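Long-range contacts in acetyltransferase, GNAT family (Colwellia psychrerythraea, PDB 3IWG), which probably transfers an acyl group, most likely acetyl from acetyl-CoA, to an acceptor that remains unidentified: residues D209-I213 against V227-T232; Y172-L176 against A194-R198. All coordinates share one frame; numbering follows the deposited sequence.

Overall arrangement
The two contacts illustrate how a GNAT domain layers helices on both sides of its sheet. Contact 2, which comes first along the chain, sets helix 166-178 against strand 190-199; contact 1 follows, setting helix 223-237 against strand 207-214. Their centres lie about 11 Å apart. The two strands are antiparallel neighbours, and Gly211 O with Glu196 N (2.8 Å) and Ile213 O with Ala194 N (2.9 Å) probably form hydrogen bonds between them. The two helices pack on opposite faces of this strand pair, apolar in contact 1 and strongly polar in contact 2. One pair of strands thus carries a helix on each face in this family domain.

Contact 1: residues D209-I213 against V227-T232; sequences DLGMI and VLTFLT
Leu210 reaches from the strand to Leu231, Thr232 and, more loosely, Leu228. Its CD1 methyl lies 4.0 Å from Leu231 CB and, crossing at about a right angle, 3.8 Å from Thr232 OG1. That hydroxyl is engaged: Thr232 OG1 donates to Leu228 O at 2.9 Å within the helix, from above the carbonyl plane, and Leu228 O also takes the Thr232 backbone N-H. At Gly211 it is the backbone that takes part: Leu231 CD1 packs 3.5 Å from Gly211 O. Met212, a selenomethionine, bends at chi2 (86°) and chi3 (-93°), which folds the selenium back alongside Leu228, with SE 3.9 Å from Leu228 CD1. Nearer its root, Met212 CB rests 3.9 Å from Val227 CG1. The strand runs roughly antiparallel to the helix, 149° between the short axes, in the beta-alpha-beta unit 207-214, 223-237, 241-247 of the GNAT fold. The connection ends in Arg-Gly-Gln-Gly at the helix start, consistent with the loop that receives the acetyl-CoA pyrophosphate in relatives. Apart from Leu210 against the Thr232 oxygen, side chains meet each other through carbon and selenium; with no polar pairing between strand and helix, the attachment rests on close fit and apolar burial.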
loop_
_atom_site.group_PDB
_atom_site.type_symbol
_atom_site.label_atom_id
_atom_site.label_comp_id
_atom_site.label_asym_id
_atom_site.label_seq_id
_atom_site.Cartn_x
_atom_site.Cartn_y
_atom_site.Cartn_z
ATOM N N ASP A 209 -2.642 -16.960 -5.730
ATOM C CA ASP A 209 -1.841 -16.429 -6.806
ATOM C C ASP A 209 -0.431 -16.201 -6.231
ATOM O O ASP A 209 -0.259 -15.393 -5.312
ATOM C CB ASP A 209 -2.476 -15.118 -7.244
ATOM C CG ASP A 209 -1.882 -14.521 -8.528
ATOM O OD1 ASP A 209 -1.028 -15.120 -9.236
ATOM O OD2 ASP A 209 -2.326 -13.402 -8.854
ATOM N N LEU A 210 0.564 -16.910 -6.767
ATOM C CA LEU A 210 1.910 -16.899 -6.221
ATOM C C LEU A 210 2.866 -15.973 -6.974
ATOM O O LEU A 210 2.764 -15.797 -8.170
ATOM C CB LEU A 210 2.484 -18.314 -6.227
ATOM C CG LEU A 210 1.534 -19.397 -5.742
ATOM C CD1 LEU A 210 2.199 -20.789 -5.754
ATOM C CD2 LEU A 210 0.931 -19.068 -4.358
ATOM N N GLY A 211 3.789 -15.368 -6.249
ATOM C CA GLY A 211 4.902 -14.616 -6.846
ATOM C C GLY A 211 6.159 -14.866 -6.041
ATOM O O GLY A 211 6.093 -15.275 -4.888
HETATM N N MSE A 212 7.303 -14.674 -6.668
HETATM C CA MSE A 212 8.570 -14.771 -5.981
HETATM C C MSE A 212 9.616 -13.816 -6.574
HETATM O O MSE A 212 9.548 -13.430 -7.743
HETATM C CB MSE A 212 9.200 -16.162 -6.026
HETATM C CG MSE A 212 8.464 -17.253 -6.733
HETATM SE SE MSE A 212 8.782 -17.347 -8.622
HETATM C CE MSE A 212 7.369 -16.289 -9.368
ATOM N N ILE A 213 10.583 -13.468 -5.720
ATOM C CA ILE A 213 11.791 -12.796 -6.130
ATOM C C ILE A 213 12.985 -13.512 -5.528
ATOM O O ILE A 213 13.072 -13.678 -4.312
ATOM C CB ILE A 213 11.838 -11.319 -5.594
ATOM C CG1 ILE A 213 10.613 -10.496 -6.009
ATOM C CG2 ILE A 213 13.116 -10.670 -6.058
ATOM C CD1 ILE A 213 10.521 -9.036 -5.232
ATOM N N VAL A 227 10.904 -22.203 -3.718
ATOM C CA VAL A 227 10.043 -21.191 -3.123
ATOM C C VAL A 227 8.628 -21.467 -3.579
ATOM O O VAL A 227 7.704 -21.528 -2.782
ATOM C CB VAL A 227 10.483 -19.747 -3.502
ATOM C CG1 VAL A 227 9.480 -18.741 -3.069
ATOM C CG2 VAL A 227 11.807 -19.440 -2.866
ATOM N N LEU A 228 8.484 -21.678 -4.875
ATOM C CA LEU A 228 7.195 -22.009 -5.450
ATOM C C LEU A 228 6.628 -23.286 -4.792
ATOM O O LEU A 228 5.452 -23.340 -4.450
ATOM C CB LEU A 228 7.348 -22.171 -6.949
ATOM C CG LEU A 228 7.428 -20.849 -7.688
ATOM C CD1 LEU A 228 7.808 -21.097 -9.145
ATOM C CD2 LEU A 228 6.062 -20.185 -7.645
ATOM N N THR A 229 7.477 -24.279 -4.556
ATOM C CA THR A 229 7.021 -25.511 -3.940
ATOM C C THR A 229 6.498 -25.247 -2.535
ATOM O O THR A 229 5.454 -25.755 -2.168
ATOM C CB THR A 229 8.124 -26.580 -3.916
ATOM O OG1 THR A 229 8.555 -26.812 -5.266
ATOM C CG2 THR A 229 7.603 -27.887 -3.320
ATOM N N PHE A 230 7.199 -24.431 -1.750
ATOM C CA PHE A 230 6.713 -24.082 -0.413
ATOM C C PHE A 230 5.368 -23.378 -0.497
ATOM O O PHE A 230 4.440 -23.693 0.226
ATOM C CB PHE A 230 7.693 -23.131 0.265
ATOM C CG PHE A 230 7.257 -22.660 1.611
ATOM C CD1 PHE A 230 6.477 -21.548 1.735
ATOM C CD2 PHE A 230 7.668 -23.316 2.753
ATOM C CE1 PHE A 230 6.069 -21.098 2.971
ATOM C CE2 PHE A 230 7.267 -22.866 4.006
ATOM C CZ PHE A 230 6.480 -21.755 4.114
ATOM N N LEU A 231 5.313 -22.392 -1.368
ATOM C CA LEU A 231 4.203 -21.519 -1.463
ATOM C C LEU A 231 2.963 -22.317 -1.887
ATOM O O LEU A 231 1.850 -22.042 -1.391
ATOM C CB LEU A 231 4.509 -20.409 -2.469
ATOM C CG LEU A 231 5.435 -19.252 -2.055
ATOM C CD1 LEU A 231 5.629 -18.367 -3.235
ATOM C CD2 LEU A 231 4.895 -18.447 -0.867
ATOM N N THR A 232 3.159 -23.301 -2.773
ATOM C CA THR A 232 2.083 -24.219 -3.205
ATOM C C THR A 232 1.574 -25.053 -2.038
ATOM O O THR A 232 0.354 -25.229 -1.870
ATOM C CB THR A 232 2.524 -25.215 -4.355
ATOM O OG1 THR A 232 2.988 -24.488 -5.493
ATOM C CG2 THR A 232 1.342 -26.098 -4.809
#

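Contact 2: residues Y172-L176 against A194-R198; sequences YYGNL and AGECR
Glu196 OE1 accepts three hydrogen bonds, one from Tyr172 across the contact and two from Arg198 on its own strand. Tyr172 OH donates at 2.6 Å to Glu196 OE1 on the syn side, 25° out of the carboxylate plane. Arg198 approaches side-on, both nitrogens directed at the same oxygen: NE meets Glu196 OE1 at 2.8 Å, nearly in line with its C-O bond, while NH1 comes from above the carboxylate plane to form a salt bridge with Glu196 OE1 at 2.5 Å, a length probably too short. Glu196 CD lies at the edge of the guanidinium, in its plane. Tyr172 places CG anti to the backbone N (chi1 176°), which sends its ring from the helix straight at the oncoming glutamate. The other oxygen sits between two ring edges, Glu196 OE2 lying 3.4 Å from Tyr172 CE2 and 3.4 Å from Tyr173 CE1, with the Tyr173 ring at 79° to the carboxylate plane. This is a helix laid over one face of the GNAT sheet: Ala194, Glu196 and Arg198 alternate along the strand and point at helix 166-178, whereas Cys197 packs against helix 223-237. Over the carboxylate face opposite Arg198 NH1, Leu176 CD2 comes within 3.7 Å of Glu196 CD, and its other methyl, CD1, lies over one face of the Tyr172 ring, toward the rim. Replacing Glu196 with an alanine would probably leave the Tyr172 hydroxyl and the Arg198 guanidinium without their shared acceptor and open a gap beside Leu176. Trp168 stacks on Tyr172, and Asp209 offers Arg198 a second, long and weak, ion pair. Tyr172 packs on Gln171 of the second subunit, and Asn175 ND2 bonds to Asn175 OD1 of that subunit.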
loop_
_atom_site.group_PDB
_atom_site.type_symbol
_atom_site.label_atom_id
_atom_site.label_comp_id
_atom_site.label_asym_id
_atom_site.label_seq_id
_atom_site.Cartn_x
_atom_site.Cartn_y
_atom_site.Cartn_z
ATOM N N TYR A 172 2.613 -1.875 -0.514
ATOM C CA TYR A 172 2.191 -3.177 -1.063
ATOM C C TYR A 172 2.564 -4.319 -0.119
ATOM O O TYR A 172 1.739 -5.162 0.245
ATOM C CB TYR A 172 2.864 -3.374 -2.382
ATOM C CG TYR A 172 2.612 -4.690 -3.011
ATOM C CD1 TYR A 172 1.490 -4.898 -3.803
ATOM C CD2 TYR A 172 3.521 -5.728 -2.859
ATOM C CE1 TYR A 172 1.257 -6.154 -4.374
ATOM C CE2 TYR A 172 3.296 -6.968 -3.400
ATOM C CZ TYR A 172 2.177 -7.175 -4.154
ATOM O OH TYR A 172 1.977 -8.383 -4.724
ATOM N N TYR A 173 3.798 -4.260 0.359
ATOM C CA TYR A 173 4.285 -5.229 1.304
ATOM C C TYR A 173 3.681 -5.060 2.684
ATOM O O TYR A 173 3.390 -6.030 3.322
ATOM C CB TYR A 173 5.807 -5.217 1.343
ATOM C CG TYR A 173 6.525 -5.961 0.248
ATOM C CD1 TYR A 173 5.957 -7.056 -0.413
ATOM C CD2 TYR A 173 7.854 -5.648 -0.044
ATOM C CE1 TYR A 173 6.690 -7.765 -1.391
ATOM C CE2 TYR A 173 8.601 -6.367 -1.007
ATOM C CZ TYR A 173 8.017 -7.416 -1.658
ATOM O OH TYR A 173 8.792 -8.083 -2.566
ATOM N N GLY A 174 3.403 -3.837 3.118
ATOM C CA GLY A 174 2.735 -3.652 4.424
ATOM C C GLY A 174 1.389 -4.347 4.452
ATOM O O GLY A 174 0.996 -5.048 5.391
ATOM N N ASN A 175 0.666 -4.157 3.376
ATOM C CA ASN A 175 -0.593 -4.801 3.223
ATOM C C ASN A 175 -0.451 -6.323 3.121
ATOM O O ASN A 175 -1.228 -7.047 3.727
ATOM C CB ASN A 175 -1.266 -4.228 2.003
ATOM C CG ASN A 175 -2.680 -4.725 1.843
ATOM O OD1 ASN A 175 -2.972 -5.365 0.871
ATOM N ND2 ASN A 175 -3.558 -4.400 2.797
ATOM N N LEU A 176 0.538 -6.848 2.396
ATOM C CA LEU A 176 0.664 -8.316 2.339
ATOM C C LEU A 176 0.978 -8.914 3.723
ATOM O O LEU A 176 0.474 -9.972 4.089
ATOM C CB LEU A 176 1.707 -8.726 1.331
ATOM C CG LEU A 176 1.380 -9.138 -0.122
ATOM C CD1 LEU A 176 0.130 -8.565 -0.761
ATOM C CD2 LEU A 176 2.594 -8.891 -0.987
ATOM N N ALA A 194 11.988 -13.829 -1.659
ATOM C CA ALA A 194 10.711 -13.406 -1.066
ATOM C C ALA A 194 9.613 -14.122 -1.809
ATOM O O ALA A 194 9.644 -14.133 -3.028
ATOM C CB ALA A 194 10.514 -11.894 -1.258
ATOM N N GLY A 195 8.617 -14.645 -1.109
ATOM C CA GLY A 195 7.519 -15.330 -1.758
ATOM C C GLY A 195 6.200 -14.747 -1.320
ATOM O O GLY A 195 6.050 -14.342 -0.156
ATOM N N GLU A 196 5.243 -14.747 -2.245
ATOM C CA GLU A 196 3.875 -14.276 -2.031
ATOM C C GLU A 196 2.860 -15.390 -2.334
ATOM O O GLU A 196 2.950 -16.043 -3.366
ATOM C CB GLU A 196 3.578 -13.089 -2.940
ATOM C CG GLU A 196 4.616 -11.997 -2.829
ATOM C CD GLU A 196 4.318 -10.722 -3.655
ATOM O OE1 GLU A 196 3.231 -10.593 -4.271
ATOM O OE2 GLU A 196 5.193 -9.830 -3.675
ATOM N N CYS A 197 1.928 -15.612 -1.417
ATOM C CA CYS A 197 0.853 -16.540 -1.589
ATOM C C CYS A 197 -0.450 -15.769 -1.335
ATOM O O CYS A 197 -0.922 -15.705 -0.195
ATOM C CB CYS A 197 1.008 -17.665 -0.582
ATOM S SG CYS A 197 -0.236 -18.978 -0.686
ATOM N N ARG A 198 -1.012 -15.186 -2.393
ATOM C CA ARG A 198 -2.067 -14.206 -2.214
ATOM C C ARG A 198 -3.422 -14.785 -2.407
ATOM O O ARG A 198 -3.668 -15.471 -3.383
ATOM C CB ARG A 198 -1.966 -13.136 -3.258
ATOM C CG ARG A 198 -0.629 -12.362 -3.331
ATOM C CD ARG A 198 -0.674 -11.560 -4.663
ATOM N NE ARG A 198 0.663 -11.435 -5.132
ATOM C CZ ARG A 198 1.178 -11.896 -6.259
ATOM N NH1 ARG A 198 2.479 -11.681 -6.449
ATOM N NH2 ARG A 198 0.441 -12.449 -7.200
#